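Local coordinates for protein C-glycoside 3-oxidase (Microbacterium trichothecenolyticum, PDB 7DVE) that uses FAD and molecular oxygen to oxidise the C3 hydroxyl of the sugar in C-glycosides such as isoorientin and mangiferin, releasing hydrogen peroxide, at residues 102-112 and 397-405; 202-212 and 320-328. All coordinates share one frame; numbering follows the deposited sequence.

Interaction 1. Residues 102-112 and 397-405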
loop_
_atom_site.group_PDB
_atom_site.type_symbol
_atom_site.label_atom_id
_atom_site.label_comp_id
_atom_site.label_asym_id
_atom_site.label_seq_id
_atom_site.Cartn_x
_atom_site.Cartn_y
_atom_site.Cartn_z
ATOM N N SER A 102 18.777 -6.716 9.038
ATOM C CA SER A 102 19.550 -5.737 9.798
ATOM C C SER A 102 19.373 -4.379 9.124
ATOM O O SER A 102 18.709 -4.262 8.090
ATOM C CB SER A 102 21.024 -6.137 9.878
ATOM O OG SER A 102 21.467 -6.645 8.631
ATOM N N GLY A 103 19.978 -3.348 9.707
ATOM C CA GLY A 103 19.839 -2.023 9.133
ATOM C C GLY A 103 18.516 -1.349 9.382
ATOM O O GLY A 103 18.259 -0.293 8.811
ATOM N N TYR A 104 17.654 -1.925 10.209
ATOM C CA TYR A 104 16.366 -1.304 10.461
ATOM C C TYR A 104 16.431 -0.215 11.531
ATOM O O TYR A 104 15.454 0.517 11.707
ATOM C CB TYR A 104 15.343 -2.389 10.836
ATOM C CG TYR A 104 15.770 -3.288 11.979
ATOM C CD1 TYR A 104 15.617 -2.870 13.286
ATOM C CD2 TYR A 104 16.322 -4.547 11.753
ATOM C CE1 TYR A 104 15.982 -3.665 14.341
ATOM C CE2 TYR A 104 16.715 -5.358 12.814
ATOM C CZ TYR A 104 16.536 -4.897 14.115
ATOM O OH TYR A 104 16.897 -5.644 15.212
ATOM N N GLN A 105 17.554 -0.075 12.235
ATOM C CA GLN A 105 17.662 0.902 13.310
ATOM C C GLN A 105 19.126 1.246 13.522
ATOM O O GLN A 105 19.980 0.351 13.569
ATOM C CB GLN A 105 17.055 0.382 14.614
ATOM C CG GLN A 105 17.404 1.265 15.802
ATOM C CD GLN A 105 17.083 0.627 17.148
ATOM O OE1 GLN A 105 16.029 -0.002 17.333
ATOM N NE2 GLN A 105 17.991 0.800 18.097
ATOM N N ALA A 106 19.409 2.543 13.636
ATOM C CA ALA A 106 20.737 3.061 13.891
ATOM C C ALA A 106 20.884 3.358 15.375
ATOM O O ALA A 106 19.892 3.485 16.090
ATOM C CB ALA A 106 20.988 4.329 13.063
ATOM N N ASP A 107 22.143 3.463 15.822
ATOM C CA ASP A 107 22.476 3.769 17.209
ATOM C C ASP A 107 21.689 4.961 17.722
ATOM O O ASP A 107 21.824 6.074 17.203
ATOM C CB ASP A 107 23.981 4.078 17.353
ATOM C CG ASP A 107 24.881 2.912 16.967
ATOM O OD1 ASP A 107 24.341 1.839 16.647
ATOM O OD2 ASP A 107 26.141 3.077 17.000
ATOM N N GLY A 108 20.938 4.751 18.798
ATOM C CA GLY A 108 20.299 5.863 19.468
ATOM C C GLY A 108 19.026 6.352 18.812
ATOM O O GLY A 108 18.469 7.358 19.263
ATOM N N GLU A 109 18.540 5.667 17.782
ATOM C CA GLU A 109 17.373 6.062 17.002
ATOM C C GLU A 109 16.228 5.093 17.239
ATOM O O GLU A 109 16.436 3.940 17.624
ATOM C CB GLU A 109 17.714 6.106 15.507
ATOM C CG GLU A 109 18.770 7.160 15.186
ATOM C CD GLU A 109 18.981 7.377 13.701
ATOM O OE1 GLU A 109 18.264 6.737 12.913
ATOM O OE2 GLU A 109 19.847 8.212 13.324
ATOM N N ASP A 110 15.003 5.570 16.984
ATOM C CA ASP A 110 13.839 4.691 17.052
ATOM C C ASP A 110 13.894 3.607 15.987
ATOM O O ASP A 110 13.488 2.463 16.236
ATOM C CB ASP A 110 12.550 5.502 16.917
ATOM C CG ASP A 110 12.453 6.590 17.962
ATOM O OD1 ASP A 110 12.073 6.281 19.111
ATOM O OD2 ASP A 110 12.767 7.762 17.645
ATOM N N GLY A 111 14.376 3.951 14.792
ATOM C CA GLY A 111 14.304 3.074 13.627
ATOM C C GLY A 111 12.877 2.686 13.260
ATOM O O GLY A 111 11.885 3.213 13.768
ATOM N N LEU A 112 12.804 1.721 12.338
ATOM C CA LEU A 112 11.557 1.095 11.907
ATOM C C LEU A 112 11.709 -0.413 12.076
ATOM O O LEU A 112 11.891 -1.144 11.091
ATOM C CB LEU A 112 11.237 1.461 10.459
ATOM C CG LEU A 112 10.905 2.934 10.165
ATOM C CD1 LEU A 112 10.757 3.139 8.658
ATOM C CD2 LEU A 112 9.607 3.317 10.868
ATOM N N ALA A 397 22.389 -2.822 0.269
ATOM C CA ALA A 397 21.711 -3.028 1.536
ATOM C C ALA A 397 21.257 -1.698 2.118
ATOM O O ALA A 397 21.905 -0.668 1.938
ATOM C CB ALA A 397 22.612 -3.769 2.525
ATOM N N MET A 398 20.110 -1.728 2.800
ATOM C CA MET A 398 19.485 -0.555 3.397
ATOM C C MET A 398 19.891 -0.363 4.849
ATOM O O MET A 398 20.057 -1.320 5.613
ATOM C CB MET A 398 17.947 -0.614 3.336
ATOM C CG MET A 398 17.327 -1.258 2.122
ATOM S SD MET A 398 15.535 -1.424 2.321
ATOM C CE MET A 398 15.034 -1.352 0.592
ATOM N N GLN A 399 20.028 0.906 5.212
ATOM C CA GLN A 399 20.122 1.356 6.587
ATOM C C GLN A 399 18.995 2.356 6.773
ATOM O O GLN A 399 18.813 3.253 5.943
ATOM C CB GLN A 399 21.490 1.987 6.899
ATOM C CG GLN A 399 21.539 2.648 8.258
ATOM C CD GLN A 399 21.409 1.631 9.388
ATOM O OE1 GLN A 399 22.044 0.569 9.342
ATOM N NE2 GLN A 399 20.586 1.942 10.403
ATOM N N LEU A 400 18.198 2.160 7.811
ATOM C CA LEU A 400 17.031 2.986 8.074
ATOM C C LEU A 400 17.372 3.974 9.181
ATOM O O LEU A 400 17.886 3.580 10.237
ATOM C CB LEU A 400 15.827 2.124 8.465
ATOM C CG LEU A 400 15.130 1.284 7.373
ATOM C CD1 LEU A 400 13.797 0.719 7.877
ATOM C CD2 LEU A 400 14.938 2.069 6.085
ATOM N N HIS A 401 17.105 5.256 8.931
ATOM C CA HIS A 401 17.299 6.318 9.911
ATOM C C HIS A 401 15.929 6.891 10.251
ATOM O O HIS A 401 15.230 7.393 9.366
ATOM C CB HIS A 401 18.215 7.417 9.372
ATOM C CG HIS A 401 19.637 6.992 9.154
ATOM N ND1 HIS A 401 20.597 7.088 10.138
ATOM C CD2 HIS A 401 20.277 6.542 8.049
ATOM C CE1 HIS A 401 21.759 6.680 9.661
ATOM N NE2 HIS A 401 21.595 6.344 8.396
ATOM N N TYR A 402 15.560 6.850 11.527
ATOM C CA TYR A 402 14.194 7.200 11.882
ATOM C C TYR A 402 14.131 7.613 13.342
ATOM O O TYR A 402 14.528 6.851 14.230
ATOM C CB TYR A 402 13.265 6.036 11.628
ATOM C CG TYR A 402 11.829 6.426 11.417
ATOM C CD1 TYR A 402 11.405 6.992 10.211
ATOM C CD2 TYR A 402 10.885 6.223 12.420
ATOM C CE1 TYR A 402 10.081 7.337 10.018
ATOM C CE2 TYR A 402 9.571 6.575 12.238
ATOM C CZ TYR A 402 9.166 7.122 11.036
ATOM O OH TYR A 402 7.838 7.458 10.862
ATOM N N THR A 403 13.607 8.806 13.580
ATOM C CA THR A 403 13.499 9.366 14.913
ATOM C C THR A 403 12.092 9.923 15.098
ATOM O O THR A 403 11.515 10.514 14.183
ATOM C CB THR A 403 14.582 10.459 15.160
ATOM O OG1 THR A 403 14.562 11.458 14.110
ATOM C CG2 THR A 403 15.972 9.821 15.224
ATOM N N LEU A 404 11.536 9.679 16.279
ATOM C CA LEU A 404 10.308 10.313 16.726
ATOM C C LEU A 404 10.647 11.657 17.357
ATOM O O LEU A 404 11.439 11.720 18.302
ATOM C CB LEU A 404 9.595 9.413 17.735
ATOM C CG LEU A 404 9.063 8.068 17.212
ATOM C CD1 LEU A 404 8.021 7.459 18.145
ATOM C CD2 LEU A 404 8.519 8.207 15.806
ATOM N N SER A 405 10.063 12.730 16.832
ATOM C CA SER A 405 10.193 14.021 17.488
ATOM C C SER A 405 9.200 14.107 18.648
ATOM O O SER A 405 8.326 13.248 18.819
ATOM C CB SER A 405 9.972 15.159 16.489
ATOM O OG SER A 405 8.598 15.276 16.151
HETATM O O HOH W 1 17.296 4.229 12.665
#
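E109, on the loop between strands 98-99 and 116-117, reaches across with both arms of its carboxylate to strand 396-401, which pairs antiparallel with 382-386, and to the residues leading into helix 406-424. With CG anti to the carbonyl carbon (chi1 -63°) and the chain extended beyond it, OE1 accepts the amide N of Y402 at 3.0 Å from above the carboxylate plane, while OE2 lies at the edge of the H401 ring and takes a straight but weak bond from ND1 at 3.5 Å. A water extends this grip: it donates to E109 OE1 and to L400 O and accepts from A106 N. D110 repeats the tactic, its OD2 capturing L404 N at 2.7 Å, again from above its plane. Backbone bonds also run from L400 N to G103 O and from G111 N to Y402 O. G103 has to be glycine, since any CB would run into M398 O. On the apolar side L112 lays CD2 over one face of the Y402 ring, 3.6 Å from its centroid, and sets CB against L400 CD1 at 3.7 Å; Y402 OH bonds D297 N. Q399, bent at chi2, turns NE2 back to bond the carbonyl O of the next residue, L400. Two acidic side chains thus serve main-chain amides beyond the strand's end, carboxylates standing in for the carbonyls of a partner strand.

Interaction 2. Residues 202-212 and 320-328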
loop_
_atom_site.group_PDB
_atom_site.type_symbol
_atom_site.label_atom_id
_atom_site.label_comp_id
_atom_site.label_asym_id
_atom_site.label_seq_id
_atom_site.Cartn_x
_atom_site.Cartn_y
_atom_site.Cartn_z
ATOM N N VAL A 202 -12.710 -4.362 -2.452
ATOM C CA VAL A 202 -13.253 -5.693 -2.205
ATOM C C VAL A 202 -14.232 -6.009 -3.328
ATOM O O VAL A 202 -14.811 -5.103 -3.929
ATOM C CB VAL A 202 -13.935 -5.764 -0.812
ATOM C CG1 VAL A 202 -15.328 -5.116 -0.849
ATOM C CG2 VAL A 202 -14.072 -7.164 -0.378
ATOM N N HIS A 203 -14.409 -7.300 -3.616
ATOM C CA HIS A 203 -15.401 -7.736 -4.594
ATOM C C HIS A 203 -15.907 -9.118 -4.210
ATOM O O HIS A 203 -15.331 -9.810 -3.366
ATOM C CB HIS A 203 -14.835 -7.771 -6.023
ATOM C CG HIS A 203 -13.754 -8.793 -6.209
ATOM N ND1 HIS A 203 -12.427 -8.533 -5.935
ATOM C CD2 HIS A 203 -13.807 -10.087 -6.603
ATOM C CE1 HIS A 203 -11.707 -9.615 -6.174
ATOM N NE2 HIS A 203 -12.522 -10.577 -6.570
ATOM N N ARG A 204 -16.989 -9.524 -4.858
ATOM C CA ARG A 204 -17.539 -10.854 -4.677
ATOM C C ARG A 204 -17.030 -11.780 -5.767
ATOM O O ARG A 204 -16.984 -11.414 -6.946
ATOM C CB ARG A 204 -19.067 -10.822 -4.705
ATOM C CG ARG A 204 -19.648 -9.966 -3.605
ATOM C CD ARG A 204 -20.899 -10.561 -3.000
ATOM N NE ARG A 204 -21.260 -9.801 -1.812
ATOM C CZ ARG A 204 -21.337 -10.304 -0.589
ATOM N NH1 ARG A 204 -21.151 -11.594 -0.356
ATOM N NH2 ARG A 204 -21.616 -9.493 0.423
ATOM N N ARG A 205 -16.647 -12.982 -5.369
ATOM C CA ARG A 205 -16.316 -13.981 -6.358
ATOM C C ARG A 205 -17.599 -14.452 -7.033
ATOM O O ARG A 205 -18.667 -14.502 -6.412
ATOM C CB ARG A 205 -15.569 -15.131 -5.692
ATOM C CG ARG A 205 -14.222 -14.690 -5.062
ATOM C CD ARG A 205 -13.781 -15.658 -3.961
ATOM N NE ARG A 205 -13.860 -17.036 -4.427
ATOM C CZ ARG A 205 -12.996 -17.583 -5.270
ATOM N NH1 ARG A 205 -11.923 -16.925 -5.678
ATOM N NH2 ARG A 205 -13.219 -18.818 -5.715
ATOM N N ASP A 206 -17.495 -14.780 -8.325
ATOM C CA ASP A 206 -18.665 -15.277 -9.053
ATOM C C ASP A 206 -19.385 -16.371 -8.288
ATOM O O ASP A 206 -20.608 -16.495 -8.405
ATOM C CB ASP A 206 -18.285 -15.809 -10.441
ATOM C CG ASP A 206 -17.710 -14.747 -11.331
ATOM O OD1 ASP A 206 -17.751 -13.544 -10.972
ATOM O OD2 ASP A 206 -17.168 -15.118 -12.388
ATOM N N ASP A 207 -18.661 -17.165 -7.493
ATOM C CA ASP A 207 -19.295 -18.224 -6.713
ATOM C C ASP A 207 -19.823 -17.737 -5.366
ATOM O O ASP A 207 -20.381 -18.545 -4.613
ATOM C CB ASP A 207 -18.321 -19.383 -6.490
ATOM C CG ASP A 207 -16.993 -18.918 -5.930
ATOM O OD1 ASP A 207 -16.239 -18.214 -6.658
ATOM O OD2 ASP A 207 -16.721 -19.216 -4.741
ATOM N N GLY A 208 -19.667 -16.459 -5.025
ATOM C CA GLY A 208 -20.318 -15.951 -3.839
ATOM C C GLY A 208 -19.464 -15.112 -2.900
ATOM O O GLY A 208 -19.804 -13.969 -2.583
ATOM N N PRO A 209 -18.369 -15.687 -2.396
ATOM C CA PRO A 209 -17.618 -15.037 -1.305
ATOM C C PRO A 209 -17.038 -13.666 -1.625
ATOM O O PRO A 209 -16.438 -13.444 -2.673
ATOM C CB PRO A 209 -16.504 -16.049 -1.000
ATOM C CG PRO A 209 -16.804 -17.297 -1.916
ATOM C CD PRO A 209 -18.211 -17.151 -2.347
ATOM N N LEU A 210 -17.212 -12.757 -0.672
ATOM C CA LEU A 210 -16.478 -11.497 -0.594
ATOM C C LEU A 210 -14.982 -11.734 -0.368
ATOM O O LEU A 210 -14.612 -12.599 0.426
ATOM C CB LEU A 210 -17.034 -10.694 0.572
ATOM C CG LEU A 210 -17.049 -9.180 0.545
ATOM C CD1 LEU A 210 -17.734 -8.678 -0.709
ATOM C CD2 LEU A 210 -17.749 -8.666 1.801
ATOM N N VAL A 211 -14.129 -10.929 -1.022
ATOM C CA VAL A 211 -12.673 -11.077 -0.934
ATOM C C VAL A 211 -11.981 -9.782 -1.374
ATOM O O VAL A 211 -12.497 -9.031 -2.199
ATOM C CB VAL A 211 -12.190 -12.288 -1.772
ATOM C CG1 VAL A 211 -12.309 -11.989 -3.269
ATOM C CG2 VAL A 211 -10.746 -12.647 -1.390
ATOM N N TRP A 212 -10.793 -9.526 -0.814
ATOM C CA TRP A 212 -10.034 -8.304 -1.113
ATOM C C TRP A 212 -9.584 -8.259 -2.577
ATOM O O TRP A 212 -9.260 -9.282 -3.190
ATOM C CB TRP A 212 -8.795 -8.191 -0.202
ATOM C CG TRP A 212 -9.108 -8.298 1.263
ATOM C CD1 TRP A 212 -8.651 -9.251 2.132
ATOM C CD2 TRP A 212 -9.964 -7.438 2.034
ATOM N NE1 TRP A 212 -9.181 -9.051 3.387
ATOM C CE2 TRP A 212 -9.980 -7.940 3.358
ATOM C CE3 TRP A 212 -10.723 -6.298 1.735
ATOM C CZ2 TRP A 212 -10.707 -7.331 4.382
ATOM C CZ3 TRP A 212 -11.450 -5.698 2.752
ATOM C CH2 TRP A 212 -11.439 -6.218 4.063
ATOM N N PRO A 320 -16.447 -18.811 5.876
ATOM C CA PRO A 320 -16.327 -19.426 4.552
ATOM C C PRO A 320 -14.893 -19.848 4.268
ATOM O O PRO A 320 -13.934 -19.330 4.840
ATOM C CB PRO A 320 -16.788 -18.319 3.590
ATOM C CG PRO A 320 -17.177 -17.134 4.464
ATOM C CD PRO A 320 -16.514 -17.346 5.796
ATOM N N GLN A 321 -14.766 -20.825 3.371
ATOM C CA GLN A 321 -13.460 -21.406 3.086
ATOM C C GLN A 321 -12.615 -20.537 2.160
ATOM O O GLN A 321 -11.394 -20.720 2.115
ATOM C CB GLN A 321 -13.612 -22.802 2.483
ATOM C CG GLN A 321 -12.618 -23.792 3.050
ATOM C CD GLN A 321 -12.257 -24.877 2.060
ATOM O OE1 GLN A 321 -12.971 -25.117 1.080
ATOM N NE2 GLN A 321 -11.129 -25.534 2.300
ATOM N N THR A 322 -13.231 -19.632 1.401
ATOM C CA THR A 322 -12.521 -18.532 0.774
ATOM C C THR A 322 -13.179 -17.216 1.176
ATOM O O THR A 322 -14.335 -17.168 1.604
ATOM C CB THR A 322 -12.489 -18.643 -0.754
ATOM O OG1 THR A 322 -13.718 -18.166 -1.291
ATOM C CG2 THR A 322 -12.311 -20.070 -1.180
ATOM N N GLY A 323 -12.417 -16.147 1.060
ATOM C CA GLY A 323 -12.964 -14.845 1.339
ATOM C C GLY A 323 -13.201 -14.567 2.814
ATOM O O GLY A 323 -12.583 -15.152 3.726
ATOM N N LEU A 324 -14.118 -13.636 3.047
ATOM C CA LEU A 324 -14.307 -13.040 4.354
ATOM C C LEU A 324 -15.653 -13.437 4.932
ATOM O O LEU A 324 -16.583 -13.818 4.221
ATOM C CB LEU A 324 -14.223 -11.515 4.291
ATOM C CG LEU A 324 -13.134 -10.862 3.448
ATOM C CD1 LEU A 324 -13.422 -9.349 3.228
ATOM C CD2 LEU A 324 -11.820 -11.086 4.112
ATOM N N SER A 325 -15.732 -13.346 6.248
ATOM C CA SER A 325 -17.006 -13.425 6.921
ATOM C C SER A 325 -17.698 -12.069 6.847
ATOM O O SER A 325 -17.103 -11.050 6.476
ATOM C CB SER A 325 -16.803 -13.812 8.370
ATOM O OG SER A 325 -16.097 -12.737 8.980
ATOM N N GLU A 326 -18.968 -12.048 7.239
ATOM C CA GLU A 326 -19.774 -10.841 7.139
ATOM C C GLU A 326 -20.343 -10.602 8.517
ATOM O O GLU A 326 -21.450 -11.049 8.819
ATOM C CB GLU A 326 -20.846 -10.986 6.045
ATOM C CG GLU A 326 -20.137 -11.171 4.671
ATOM C CD GLU A 326 -21.048 -11.170 3.472
ATOM O OE1 GLU A 326 -22.140 -10.575 3.534
ATOM O OE2 GLU A 326 -20.653 -11.777 2.457
ATOM N N TYR A 327 -19.564 -9.926 9.356
ATOM C CA TYR A 327 -20.030 -9.556 10.685
ATOM C C TYR A 327 -20.242 -8.049 10.708
ATOM O O TYR A 327 -21.171 -7.568 10.058
ATOM C CB TYR A 327 -19.058 -10.041 11.778
ATOM C CG TYR A 327 -18.927 -11.563 11.806
ATOM C CD1 TYR A 327 -20.052 -12.383 11.852
ATOM C CD2 TYR A 327 -17.684 -12.176 11.772
ATOM C CE1 TYR A 327 -19.934 -13.760 11.859
ATOM C CE2 TYR A 327 -17.563 -13.556 11.783
ATOM C CZ TYR A 327 -18.678 -14.335 11.825
ATOM O OH TYR A 327 -18.539 -15.701 11.820
ATOM N N THR A 328 -19.413 -7.295 11.427
ATOM C CA THR A 328 -19.640 -5.862 11.567
ATOM C C THR A 328 -19.017 -5.039 10.448
ATOM O O THR A 328 -19.325 -3.850 10.340
ATOM C CB THR A 328 -19.099 -5.328 12.916
ATOM O OG1 THR A 328 -17.710 -5.638 13.044
ATOM C CG2 THR A 328 -19.872 -5.891 14.100
#
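The 320-328 loop passes V211 with G323 as its nearest residue, CA to CA 4.4 Å, and one backbone hydrogen bond links the segments here, from L324 N to L210 O at 2.9 Å. G323 fits because a CB on its positive-phi backbone would collide with L210 O. Beyond it L324, turned from the loop toward the indole by a CG anti to the carbonyl carbon (chi1 -43°), crosses W212 at about a right angle and sets CD1 over one face, 3.7 Å from the centroid of the six-membered ring; CD2 lies 3.4 Å from W212 NE1. A branched leucine can spread both methyls along the broad ring system. Replacing W212 by an alanine would probably leave the L324 methyls without the face they rest on and open a gap beside T129, an FAD-binding residue. At the more exposed end R204 and E326 approach from opposite directions to form a salt bridge: OE2 meets NH1 at 2.9 Å on its syn side, while NH2 makes weaker bonds to both carboxylate oxygens, with the two planes 58° apart. L210 CD1 lies over one face of this guanidinium. T322 packs against R205 and P209, which themselves touch, P209 CG lying at the edge of the R205 guanidinium; T322 OG1 is 3.3 Å from P209 CG, and T322 CB lies over one face of that guanidinium, whose NH1 bonds N56 and whose NH2 pairs with D207. R205 to G208 form the type I turn of a beta hairpin between strands 196-204 and 210-212, and the loop packs along that hairpin before entering strand 330-333, an antiparallel partner of 196-204. Helix 215-224 follows the hairpin and meets H203.

The contacts lie on opposite sides of the chain's centre, their own centres 39 Å apart and their nearest atoms about 24 Å apart, with the FAD-binding body between. Along the chain they are nested: 202-212 and 320-328 both fall within the long excursion that interaction 1 closes between 102-112 and 397-405. They share no sheet. Interaction 1 uses the small antiparallel pair 382-386 and 396-401, interaction 2 the branched eight-stranded antiparallel sheet. In this monomeric GMC oxidoreductase two separate loop-to-strand contacts nevertheless each come within about 8 Å of the bound FAD, the side chain of M398 at about 8 Å and that of W212 at about 7 Å between nearest atoms.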